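PDB 3ZLE: apical membrane antigen 1-like protein, soluble form from Toxoplasma gondii, which probably takes part in host cell invasion by the parasite, as a member of the AMA1 family of surface proteins. Local coordinates for residues Y127-I132 with T143-F148; A222-L227 with E344-Q349. All blocks are in the same frame, centred on the assembly; numbering follows the deposited sequence.

How a chain with little regular secondary structure is held together can be followed at two places in this extracellular region. Contact 1 is local, bringing the loop that precedes strand 148-151 back to the end of helix 120-129; contact 2 joins chain parts more than a hundred residues apart through a two-stranded parallel pairing. Their centres lie 34 Å apart on opposite sides of the chain's centre, and their nearest atoms stay about 17 Å from each other. A bound N-acetylglucosamine is about 12 Å from the side chain of Tyr-146 in contact 1, while the side chain of Val-345 in contact 2 lies about 4 Å from a glycerol, probably from the crystallisation liquor.

Contact 1. Residues Y127-I132 with T143-F148; sequences YAYSTI and TYKYPF
The C-terminal turn of helix 120-129 is met by the amine of Lys-145, which donates a hydrogen bond to the backbone carbonyl of Tyr-129 (NZ to O 2.8 Å). The C=O...N angle is 156° and the amine is tilted 18° from the carbonyl plane, so it approaches somewhat off the C=O line. A positive charge here probably gains from the partial negative charge of the helix end. The same lysine lies across Tyr-129: its CE sits over the middle of the ring, 3.9 Å above the plane, and NZ follows at 4.4 Å from the ring centroid, close to the normal, making a cation-pi contact. Tyr-129 is turned with CG anti to the backbone N (chi1 -173°), which puts CG beside the carbonyl carbon, on the residue whose oxygen the lysine also grips; its hydroxyl is held by Glu-208.

The helix and the five-stranded antiparallel sheet it accompanies are consistent with the PAN-like modules of the AMA1 family. The loop 143-148 feeds strand 148-151, the middle strand of that sheet, and the Cys-124 to Cys-157 disulfide ties helix to sheet nearby.

Water stands in for direct backbone pairing. One molecule accepts from Tyr-146 N and donates to the carbonyl oxygens of Ala-128 and Thr-131, so three backbone groups are bridged at once. A second accepts from Lys-145 NZ at 2.6 Å.

The rest of the contact is mostly carbon against carbon. Thr-131 brings CG2 to the rim of the Tyr-146 ring, in its plane, 3.9 Å from both CD2 and CE2, while its OG1 is bonded back to Tyr-127 O. Ala-128 points its CB at the other chain part, 3.7 Å from Tyr-146 O and 4.1 Å from Phe-148 CB.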
loop_
_atom_site.group_PDB
_atom_site.type_symbol
_atom_site.label_atom_id
_atom_site.label_comp_id
_atom_site.label_asym_id
_atom_site.label_seq_id
_atom_site.Cartn_x
_atom_site.Cartn_y
_atom_site.Cartn_z
ATOM N N TYR A 127 10.823 15.384 -0.734
ATOM C CA TYR A 127 10.824 16.401 0.305
ATOM C C TYR A 127 11.077 15.745 1.647
ATOM O O TYR A 127 11.822 16.264 2.446
ATOM C CB TYR A 127 9.490 17.129 0.339
ATOM C CG TYR A 127 9.366 18.186 1.371
ATOM C CD1 TYR A 127 10.189 19.303 1.351
ATOM C CD2 TYR A 127 8.386 18.113 2.356
ATOM C CE1 TYR A 127 10.049 20.301 2.285
ATOM C CE2 TYR A 127 8.189 19.161 3.246
ATOM C CZ TYR A 127 9.038 20.229 3.233
ATOM O OH TYR A 127 8.896 21.254 4.171
ATOM N N ALA A 128 10.475 14.600 1.864
ATOM C CA ALA A 128 10.738 13.791 3.063
ATOM C C ALA A 128 12.197 13.313 3.051
ATOM O O ALA A 128 12.875 13.388 4.062
ATOM C CB ALA A 128 9.832 12.602 3.094
ATOM N N TYR A 129 12.646 12.816 1.904
ATOM C CA TYR A 129 13.961 12.171 1.785
ATOM C C TYR A 129 15.064 13.192 2.109
ATOM O O TYR A 129 15.999 12.870 2.816
ATOM C CB TYR A 129 14.137 11.642 0.381
ATOM C CG TYR A 129 15.355 10.807 0.154
ATOM C CD1 TYR A 129 15.314 9.450 0.355
ATOM C CD2 TYR A 129 16.516 11.352 -0.426
ATOM C CE1 TYR A 129 16.413 8.651 0.098
ATOM C CE2 TYR A 129 17.597 10.544 -0.738
ATOM C CZ TYR A 129 17.538 9.190 -0.462
ATOM O OH TYR A 129 18.587 8.340 -0.757
ATOM N N SER A 130 14.805 14.455 1.756
ATOM C CA SER A 130 15.692 15.559 2.028
ATOM C C SER A 130 15.574 16.128 3.429
ATOM O O SER A 130 16.337 17.014 3.787
ATOM C CB SER A 130 15.401 16.708 1.072
ATOM O OG SER A 130 15.399 16.252 -0.252
ATOM N N THR A 131 14.493 15.817 4.127
ATOM C CA THR A 131 14.308 16.447 5.428
ATOM C C THR A 131 15.279 15.851 6.396
ATOM O O THR A 131 15.310 14.639 6.583
ATOM C CB THR A 131 12.892 16.301 5.969
ATOM O OG1 THR A 131 12.006 17.074 5.164
ATOM C CG2 THR A 131 12.830 16.813 7.385
ATOM N N ILE A 132 16.109 16.699 6.983
ATOM C CA ILE A 132 16.993 16.261 8.062
ATOM C C ILE A 132 16.210 15.976 9.340
ATOM O O ILE A 132 15.668 16.889 9.989
ATOM C CB ILE A 132 18.139 17.263 8.319
ATOM C CG1 ILE A 132 19.067 17.327 7.100
ATOM C CG2 ILE A 132 18.914 16.899 9.588
ATOM C CD1 ILE A 132 19.096 18.680 6.427
ATOM N N THR A 143 20.372 10.615 10.650
ATOM C CA THR A 143 20.253 10.236 9.206
ATOM C C THR A 143 18.945 9.463 8.900
ATOM O O THR A 143 18.735 8.981 7.766
ATOM C CB THR A 143 21.439 9.349 8.744
ATOM O OG1 THR A 143 21.304 8.030 9.297
ATOM C CG2 THR A 143 22.793 9.961 9.179
ATOM N N TYR A 144 18.172 9.204 9.949
ATOM C CA TYR A 144 16.831 8.612 9.829
ATOM C C TYR A 144 16.018 9.340 8.761
ATOM O O TYR A 144 16.020 10.564 8.713
ATOM C CB TYR A 144 16.103 8.734 11.174
ATOM C CG TYR A 144 14.888 7.844 11.305
ATOM C CD1 TYR A 144 15.018 6.534 11.709
ATOM C CD2 TYR A 144 13.597 8.348 11.102
ATOM C CE1 TYR A 144 13.916 5.715 11.854
ATOM C CE2 TYR A 144 12.502 7.529 11.204
ATOM C CZ TYR A 144 12.660 6.203 11.589
ATOM O OH TYR A 144 11.557 5.362 11.733
ATOM N N LYS A 145 15.273 8.594 7.950
ATOM C CA LYS A 145 14.319 9.217 7.010
ATOM C C LYS A 145 12.852 9.049 7.431
ATOM O O LYS A 145 12.332 7.929 7.462
ATOM C CB LYS A 145 14.504 8.645 5.615
ATOM C CG LYS A 145 15.925 8.688 5.100
ATOM C CD LYS A 145 16.238 10.046 4.551
ATOM C CE LYS A 145 17.463 9.956 3.647
ATOM N NZ LYS A 145 18.154 11.260 3.665
ATOM N N TYR A 146 12.159 10.179 7.579
ATOM C CA TYR A 146 10.700 10.219 7.769
ATOM C C TYR A 146 9.903 9.670 6.585
ATOM O O TYR A 146 10.358 9.743 5.438
ATOM C CB TYR A 146 10.253 11.656 8.011
ATOM C CG TYR A 146 10.886 12.318 9.217
ATOM C CD1 TYR A 146 10.796 11.746 10.504
ATOM C CD2 TYR A 146 11.521 13.555 9.094
ATOM C CE1 TYR A 146 11.261 12.445 11.639
ATOM C CE2 TYR A 146 11.989 14.243 10.215
ATOM C CZ TYR A 146 11.887 13.687 11.475
ATOM O OH TYR A 146 12.443 14.381 12.583
ATOM N N PRO A 147 8.725 9.080 6.854
ATOM C CA PRO A 147 7.779 8.754 5.785
ATOM C C PRO A 147 6.926 9.978 5.455
ATOM O O PRO A 147 6.910 10.939 6.226
ATOM C CB PRO A 147 6.872 7.695 6.441
ATOM C CG PRO A 147 6.862 8.079 7.886
ATOM C CD PRO A 147 8.275 8.554 8.164
ATOM N N PHE A 148 6.074 9.861 4.444
ATOM C CA PHE A 148 5.246 11.013 4.070
ATOM C C PHE A 148 3.807 10.586 3.828
ATOM O O PHE A 148 3.534 9.424 3.580
ATOM C CB PHE A 148 5.820 11.624 2.791
ATOM C CG PHE A 148 5.611 10.759 1.585
ATOM C CD1 PHE A 148 4.409 10.800 0.886
ATOM C CD2 PHE A 148 6.552 9.801 1.240
ATOM C CE1 PHE A 148 4.217 9.983 -0.233
ATOM C CE2 PHE A 148 6.375 8.966 0.162
ATOM C CZ PHE A 148 5.199 9.041 -0.583
HETATM O O HOH W 1 13.577 12.411 6.562
HETATM O O HOH W 2 17.529 13.228 5.289
#

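Contact 2. Residues A222-L227 with E344-Q349; sequences AVKDAL and EVNLPQ
Val-223 and Leu-347 meet at about a right angle on the tightly packed side of this contact, with CG1 of the valine 3.6 Å from CD2 of the leucine. With CG1 anti to the backbone N (chi1 -179°), that methyl is the branch that meets the leucine. Ala-226 closes in on the same leucine, its CB 3.8 Å from both CD1 and CD2. Phe-18 of helix 13-20 and Phe-327 of strand 326-330 also touch Val-223 and Leu-347, extending the apolar cluster.

The opposite face is polar and looser. Ala-222 CB rests 3.9 Å from CG of Glu-344, whose carboxylate passes beside Lys-224 with OE1 3.3 Å from CB; its other oxygen, OE2, forms a salt bridge with Lys-253. The Lys-224 amine stays 5.6 Å from Glu-344 OE1, and the lysine instead crosses the amide of Asn-346 obliquely, its CE 3.1 Å from OD1. Two waters fill in: one links Lys-224 NZ to Glu-344 O, the other donates to Lys-224 O and Asn-346 OD1 while accepting from Leu-347 N.

Between these sides runs the backbone ladder. Val-345 gives its N-H to Ala-222 O and takes one from Lys-224 N, both 3.0 Å and nearly straight at 167° and 168°. The chain then turns a corner at Lys-224 and Asp-225, where Asp-225 OD1 is bonded to Gly-332 N, and enters strand 226-232 of another sheet. One residue bonded to the two that flank its partner, Val-223, is the signature of a parallel beta bridge, here in a sheet of only two short strands, 222-223 and 344-345.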
loop_
_atom_site.group_PDB
_atom_site.type_symbol
_atom_site.label_atom_id
_atom_site.label_comp_id
_atom_site.label_asym_id
_atom_site.label_seq_id
_atom_site.Cartn_x
_atom_site.Cartn_y
_atom_site.Cartn_z
ATOM N N ALA A 222 -6.377 -0.582 -9.323
ATOM C CA ALA A 222 -7.140 -1.820 -9.528
ATOM C C ALA A 222 -7.215 -2.074 -11.008
ATOM O O ALA A 222 -7.040 -1.172 -11.795
ATOM C CB ALA A 222 -8.544 -1.664 -8.944
ATOM N N VAL A 223 -7.346 -3.338 -11.410
ATOM C CA VAL A 223 -7.407 -3.600 -12.806
ATOM C C VAL A 223 -8.843 -4.056 -13.106
ATOM O O VAL A 223 -9.329 -4.999 -12.499
ATOM C CB VAL A 223 -6.371 -4.663 -13.226
ATOM C CG1 VAL A 223 -6.461 -4.901 -14.718
ATOM C CG2 VAL A 223 -4.968 -4.211 -12.843
ATOM N N LYS A 224 -9.538 -3.336 -13.981
ATOM C CA LYS A 224 -10.942 -3.662 -14.258
ATOM C C LYS A 224 -11.102 -4.720 -15.327
ATOM O O LYS A 224 -10.251 -4.865 -16.240
ATOM C CB LYS A 224 -11.821 -2.397 -14.505
ATOM C CG LYS A 224 -11.813 -1.813 -15.900
ATOM C CD LYS A 224 -12.528 -0.431 -15.970
ATOM C CE LYS A 224 -11.794 0.514 -16.936
ATOM N NZ LYS A 224 -12.455 1.843 -17.229
ATOM N N ASP A 225 -12.087 -5.560 -15.115
ATOM C CA ASP A 225 -12.401 -6.675 -16.013
ATOM C C ASP A 225 -11.273 -7.609 -16.233
ATOM O O ASP A 225 -11.054 -8.052 -17.354
ATOM C CB ASP A 225 -12.954 -6.170 -17.342
ATOM C CG ASP A 225 -14.136 -5.235 -17.161
ATOM O OD1 ASP A 225 -14.806 -5.306 -16.084
ATOM O OD2 ASP A 225 -14.279 -4.320 -17.993
ATOM N N ALA A 226 -10.591 -7.988 -15.151
ATOM C CA ALA A 226 -9.484 -8.946 -15.256
ATOM C C ALA A 226 -9.210 -9.521 -13.910
ATOM O O ALA A 226 -9.570 -8.921 -12.901
ATOM C CB ALA A 226 -8.230 -8.264 -15.795
ATOM N N LEU A 227 -8.694 -10.758 -13.887
ATOM C CA LEU A 227 -8.274 -11.348 -12.657
ATOM C C LEU A 227 -6.786 -11.692 -12.723
ATOM O O LEU A 227 -6.271 -12.090 -13.795
ATOM C CB LEU A 227 -9.070 -12.629 -12.414
ATOM C CG LEU A 227 -10.555 -12.476 -12.134
ATOM C CD1 LEU A 227 -11.142 -13.865 -11.978
ATOM C CD2 LEU A 227 -10.803 -11.660 -10.857
ATOM N N GLU A 344 -9.781 2.352 -11.035
ATOM C CA GLU A 344 -9.576 1.212 -11.950
ATOM C C GLU A 344 -8.982 1.566 -13.325
ATOM O O GLU A 344 -9.385 2.574 -13.928
ATOM C CB GLU A 344 -10.907 0.471 -12.154
ATOM C CG GLU A 344 -11.537 -0.052 -10.850
ATOM C CD GLU A 344 -12.928 -0.618 -11.073
ATOM O OE1 GLU A 344 -13.411 -0.598 -12.233
ATOM O OE2 GLU A 344 -13.561 -0.981 -10.093
ATOM N N VAL A 345 -7.995 0.780 -13.800
ATOM C CA VAL A 345 -7.445 1.007 -15.103
ATOM C C VAL A 345 -7.733 -0.224 -15.961
ATOM O O VAL A 345 -7.926 -1.326 -15.445
ATOM C CB VAL A 345 -5.913 1.216 -15.063
ATOM C CG1 VAL A 345 -5.501 2.486 -14.383
ATOM C CG2 VAL A 345 -5.176 -0.029 -14.642
ATOM N N ASN A 346 -7.663 -0.050 -17.259
ATOM C CA ASN A 346 -7.727 -1.189 -18.139
ATOM C C ASN A 346 -6.430 -1.967 -18.285
ATOM O O ASN A 346 -5.326 -1.433 -18.073
ATOM C CB ASN A 346 -8.244 -0.757 -19.491
ATOM C CG ASN A 346 -9.750 -0.582 -19.486
ATOM O OD1 ASN A 346 -10.475 -1.403 -18.913
ATOM N ND2 ASN A 346 -10.211 0.549 -19.984
ATOM N N LEU A 347 -6.579 -3.202 -18.745
ATOM C CA LEU A 347 -5.478 -3.979 -19.253
ATOM C C LEU A 347 -4.930 -3.214 -20.421
ATOM O O LEU A 347 -5.670 -2.490 -21.082
ATOM C CB LEU A 347 -5.973 -5.353 -19.735
ATOM C CG LEU A 347 -6.453 -6.332 -18.658
ATOM C CD1 LEU A 347 -6.934 -7.644 -19.280
ATOM C CD2 LEU A 347 -5.319 -6.588 -17.642
ATOM N N PRO A 348 -3.627 -3.375 -20.695
ATOM C CA PRO A 348 -3.077 -2.731 -21.863
ATOM C C PRO A 348 -3.783 -3.264 -23.086
ATOM O O PRO A 348 -4.140 -4.430 -23.135
ATOM C CB PRO A 348 -1.580 -3.152 -21.877
ATOM C CG PRO A 348 -1.368 -3.968 -20.631
ATOM C CD PRO A 348 -2.607 -3.888 -19.771
ATOM N N GLN A 349 -3.959 -2.414 -24.077
ATOM C CA GLN A 349 -4.473 -2.872 -25.323
ATOM C C GLN A 349 -3.523 -3.813 -25.998
ATOM O O GLN A 349 -2.355 -3.931 -25.640
ATOM C CB GLN A 349 -4.822 -1.716 -26.240
ATOM C CG GLN A 349 -6.222 -1.179 -25.952
ATOM C CD GLN A 349 -6.642 -0.058 -26.882
ATOM O OE1 GLN A 349 -5.828 0.485 -27.623
ATOM N NE2 GLN A 349 -7.928 0.294 -26.844
HETATM O O HOH W 3 -12.142 3.136 -14.547
HETATM O O HOH W 4 -9.555 -4.120 -18.912
#